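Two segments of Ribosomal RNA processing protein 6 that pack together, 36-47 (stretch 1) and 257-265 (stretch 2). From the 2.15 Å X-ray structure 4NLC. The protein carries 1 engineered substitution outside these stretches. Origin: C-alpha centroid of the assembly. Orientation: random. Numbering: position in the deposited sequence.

Stretch 1, residues 36-47: PGVHPFAERIKA
Stretch 2 (257-265) SRLLSLERY

How do the two backbones run past each other? In stretch 1, Pro36 (-59/141) and Val38 (-121/120) are extended, with Gly37 between them at positive phi (68/10); the chain then makes a type I turn from His39 to Ala42 and continues as a helix over 42-46, with Phe41 at its N-cap. Stretch 2 enters as a helix and leaves extended at Glu263 (-72/150) and Arg264 (-116/144). The directions are opposed: CA of His39 lies 6.1 Å from CA of Arg264, CA of Ala42 6.2 Å from CA of Leu262, and CA of Ile45 7.2 Å from CA of Arg258.

Which polar contact ties them together? His39, chi1 t and chi2 -59°, points toward stretch 2, and its NE2 donates to Ser261 O at 2.8 Å, the only hydrogen bond across the contact. ND1 accepts from Phe41 N at 3.2 Å, so both ring nitrogens are engaged, which favours this orientation of the ring. Ser261 OG (chi1 p) turns back to its own helix, donating to Arg258 O at 2.6 Å.

What fills the apolar part? Leu262 (m, t) has the largest covered area. Its CD2 sits 3.8 Å from Ile45 CB and 4.1 Å from Ala42 CB, while its CD1 meets Lys46 CE at 3.7 Å; Lys46 starts away from stretch 2, yet its long chain (m, t, t, t) comes back along the leucine. Ile45 (m, t) points toward stretch 2 and sets CG2 3.5 Å from Arg258 CG.

How do the arginines take part without hydrogen bonding across? Arg264 (m, t, m, chi4 104°) lays CG 3.7 Å from His39 CB, at the imidazole edge. Gly37 O lies over one face of its guanidinium, 3.4 Å from Arg264 NE, an angle too poor for a hydrogen bond. Arg258 (t, t, p, chi4 -133°) contributes its aliphatic part, with CD 3.3 Å from Ile45 O.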

# COMPACT_ATOMS: atom_id res chain seq x y z
N PRO A 36 -7.05 0.55 18.96
CA PRO A 36 -5.86 1.24 18.43
C PRO A 36 -4.57 0.61 18.96
O PRO A 36 -4.52 0.19 20.12
CB PRO A 36 -6.03 2.68 18.92
CG PRO A 36 -7.49 2.83 19.18
CD PRO A 36 -7.91 1.50 19.71
N GLY A 37 -3.55 0.51 18.10
CA GLY A 37 -2.26 -0.09 18.44
C GLY A 37 -2.26 -1.60 18.70
O GLY A 37 -1.26 -2.14 19.15
N VAL A 38 -3.38 -2.29 18.40
CA VAL A 38 -3.53 -3.73 18.59
C VAL A 38 -3.85 -4.40 17.24
O VAL A 38 -4.85 -4.10 16.59
CB VAL A 38 -4.60 -4.08 19.68
CG1 VAL A 38 -4.73 -5.60 19.88
CG2 VAL A 38 -4.29 -3.39 21.03
N HIS A 39 -2.98 -5.32 16.84
CA HIS A 39 -3.18 -6.15 15.66
C HIS A 39 -4.21 -7.21 16.13
O HIS A 39 -3.90 -7.95 17.07
CB HIS A 39 -1.85 -6.79 15.30
CG HIS A 39 -1.85 -7.57 14.02
ND1 HIS A 39 -2.69 -8.65 13.83
CD2 HIS A 39 -1.02 -7.45 12.96
CE1 HIS A 39 -2.35 -9.15 12.65
NE2 HIS A 39 -1.36 -8.44 12.09
N PRO A 40 -5.42 -7.28 15.54
CA PRO A 40 -6.45 -8.19 16.09
C PRO A 40 -6.20 -9.68 15.88
O PRO A 40 -6.84 -10.49 16.54
CB PRO A 40 -7.74 -7.71 15.44
CG PRO A 40 -7.32 -7.06 14.19
CD PRO A 40 -5.98 -6.45 14.45
N PHE A 41 -5.27 -10.04 15.01
CA PHE A 41 -4.93 -11.45 14.82
C PHE A 41 -3.54 -11.80 15.39
O PHE A 41 -3.01 -12.86 15.08
CB PHE A 41 -5.10 -11.86 13.35
CG PHE A 41 -6.55 -11.94 12.98
CD1 PHE A 41 -7.33 -13.03 13.37
CD2 PHE A 41 -7.17 -10.91 12.28
CE1 PHE A 41 -8.70 -13.07 13.06
CE2 PHE A 41 -8.52 -10.97 11.94
CZ PHE A 41 -9.28 -12.04 12.36
N ALA A 42 -2.96 -10.94 16.25
CA ALA A 42 -1.62 -11.17 16.82
C ALA A 42 -1.48 -12.50 17.54
O ALA A 42 -0.54 -13.24 17.25
CB ALA A 42 -1.18 -10.02 17.72
N GLU A 43 -2.45 -12.85 18.38
CA GLU A 43 -2.47 -14.11 19.14
C GLU A 43 -2.61 -15.33 18.21
O GLU A 43 -1.91 -16.32 18.41
CB GLU A 43 -3.59 -14.11 20.20
CG GLU A 43 -3.52 -12.94 21.17
CD GLU A 43 -4.31 -11.69 20.80
OE1 GLU A 43 -4.62 -11.49 19.60
OE2 GLU A 43 -4.61 -10.91 21.73
N ARG A 44 -3.47 -15.25 17.18
CA ARG A 44 -3.62 -16.36 16.23
C ARG A 44 -2.33 -16.60 15.41
O ARG A 44 -1.91 -17.75 15.27
CB ARG A 44 -4.84 -16.16 15.33
CG ARG A 44 -5.30 -17.46 14.70
CD ARG A 44 -6.53 -17.25 13.84
NE ARG A 44 -7.74 -16.96 14.61
CZ ARG A 44 -8.90 -16.65 14.05
NH1 ARG A 44 -9.02 -16.61 12.73
NH2 ARG A 44 -9.96 -16.38 14.80
N ILE A 45 -1.71 -15.52 14.87
CA ILE A 45 -0.48 -15.62 14.07
C ILE A 45 0.70 -16.18 14.92
O ILE A 45 1.47 -17.02 14.44
CB ILE A 45 -0.14 -14.28 13.36
CG1 ILE A 45 -1.28 -13.84 12.37
CG2 ILE A 45 1.23 -14.33 12.68
CD1 ILE A 45 -1.12 -12.42 11.73
N LYS A 46 0.83 -15.72 16.16
CA LYS A 46 1.90 -16.20 17.05
C LYS A 46 1.67 -17.65 17.50
O LYS A 46 2.62 -18.30 17.89
CB LYS A 46 2.10 -15.26 18.26
CG LYS A 46 2.63 -13.88 17.86
CD LYS A 46 2.38 -12.88 18.94
CE LYS A 46 2.87 -11.51 18.53
NZ LYS A 46 2.56 -10.48 19.58
N ALA A 47 0.42 -18.15 17.46
CA ALA A 47 0.08 -19.53 17.83
C ALA A 47 -0.02 -20.47 16.60
O ALA A 47 -0.42 -21.62 16.77
CB ALA A 47 -1.25 -19.53 18.58
N SER A 257 8.82 -13.68 7.73
CA SER A 257 7.58 -13.32 7.02
C SER A 257 6.39 -13.18 8.01
O SER A 257 5.60 -12.27 7.87
CB SER A 257 7.24 -14.35 5.95
OG SER A 257 8.33 -14.58 5.07
N ARG A 258 6.33 -14.06 9.04
CA ARG A 258 5.30 -14.03 10.10
C ARG A 258 5.44 -12.72 10.91
O ARG A 258 4.44 -12.07 11.18
CB ARG A 258 5.43 -15.27 11.00
CG ARG A 258 4.64 -15.22 12.31
CD ARG A 258 4.34 -16.61 12.85
NE ARG A 258 5.53 -17.28 13.35
CZ ARG A 258 5.87 -18.53 13.06
NH1 ARG A 258 5.08 -19.28 12.30
NH2 ARG A 258 6.99 -19.04 13.55
N LEU A 259 6.67 -12.33 11.26
CA LEU A 259 6.96 -11.08 11.95
C LEU A 259 6.47 -9.88 11.14
O LEU A 259 5.93 -8.94 11.72
CB LEU A 259 8.46 -10.97 12.27
CG LEU A 259 8.96 -11.98 13.32
CD1 LEU A 259 10.46 -11.93 13.46
CD2 LEU A 259 8.34 -11.74 14.67
N LEU A 260 6.59 -9.95 9.80
CA LEU A 260 6.10 -8.91 8.89
C LEU A 260 4.55 -8.87 8.87
O LEU A 260 3.97 -7.79 8.80
CB LEU A 260 6.65 -9.10 7.47
CG LEU A 260 6.47 -7.92 6.51
CD1 LEU A 260 7.27 -6.71 6.96
CD2 LEU A 260 6.87 -8.30 5.11
N SER A 261 3.91 -10.04 8.96
CA SER A 261 2.44 -10.14 9.01
C SER A 261 1.87 -9.59 10.32
O SER A 261 0.71 -9.25 10.37
CB SER A 261 1.98 -11.57 8.77
OG SER A 261 2.14 -12.39 9.91
N LEU A 262 2.72 -9.47 11.37
CA LEU A 262 2.37 -8.90 12.68
C LEU A 262 2.49 -7.37 12.71
O LEU A 262 2.11 -6.72 13.69
CB LEU A 262 3.17 -9.57 13.80
CG LEU A 262 2.80 -11.04 14.06
CD1 LEU A 262 3.84 -11.70 14.93
CD2 LEU A 262 1.41 -11.14 14.71
N GLU A 263 2.98 -6.78 11.63
CA GLU A 263 3.06 -5.33 11.53
C GLU A 263 1.67 -4.75 11.36
O GLU A 263 0.77 -5.41 10.83
CB GLU A 263 3.99 -4.90 10.40
CG GLU A 263 5.43 -5.28 10.73
CD GLU A 263 6.51 -4.71 9.84
OE1 GLU A 263 6.18 -4.07 8.82
OE2 GLU A 263 7.70 -4.95 10.15
N ARG A 264 1.50 -3.53 11.87
CA ARG A 264 0.21 -2.86 11.85
C ARG A 264 0.26 -1.62 11.01
O ARG A 264 1.26 -0.89 11.02
CB ARG A 264 -0.17 -2.40 13.26
CG ARG A 264 -0.38 -3.50 14.27
CD ARG A 264 -0.67 -2.89 15.63
NE ARG A 264 0.53 -2.35 16.25
CZ ARG A 264 0.83 -1.06 16.31
NH1 ARG A 264 -0.00 -0.15 15.80
NH2 ARG A 264 1.95 -0.66 16.89
N TYR A 265 -0.86 -1.35 10.33
CA TYR A 265 -1.04 -0.12 9.62
C TYR A 265 -1.22 0.98 10.71
O TYR A 265 -1.92 0.78 11.70
CB TYR A 265 -2.33 -0.17 8.74
CG TYR A 265 -2.65 1.19 8.15
CD1 TYR A 265 -1.87 1.73 7.13
CD2 TYR A 265 -3.61 2.01 8.74
CE1 TYR A 265 -2.06 3.04 6.68
CE2 TYR A 265 -3.83 3.31 8.27
CZ TYR A 265 -3.06 3.81 7.24
OH TYR A 265 -3.28 5.08 6.75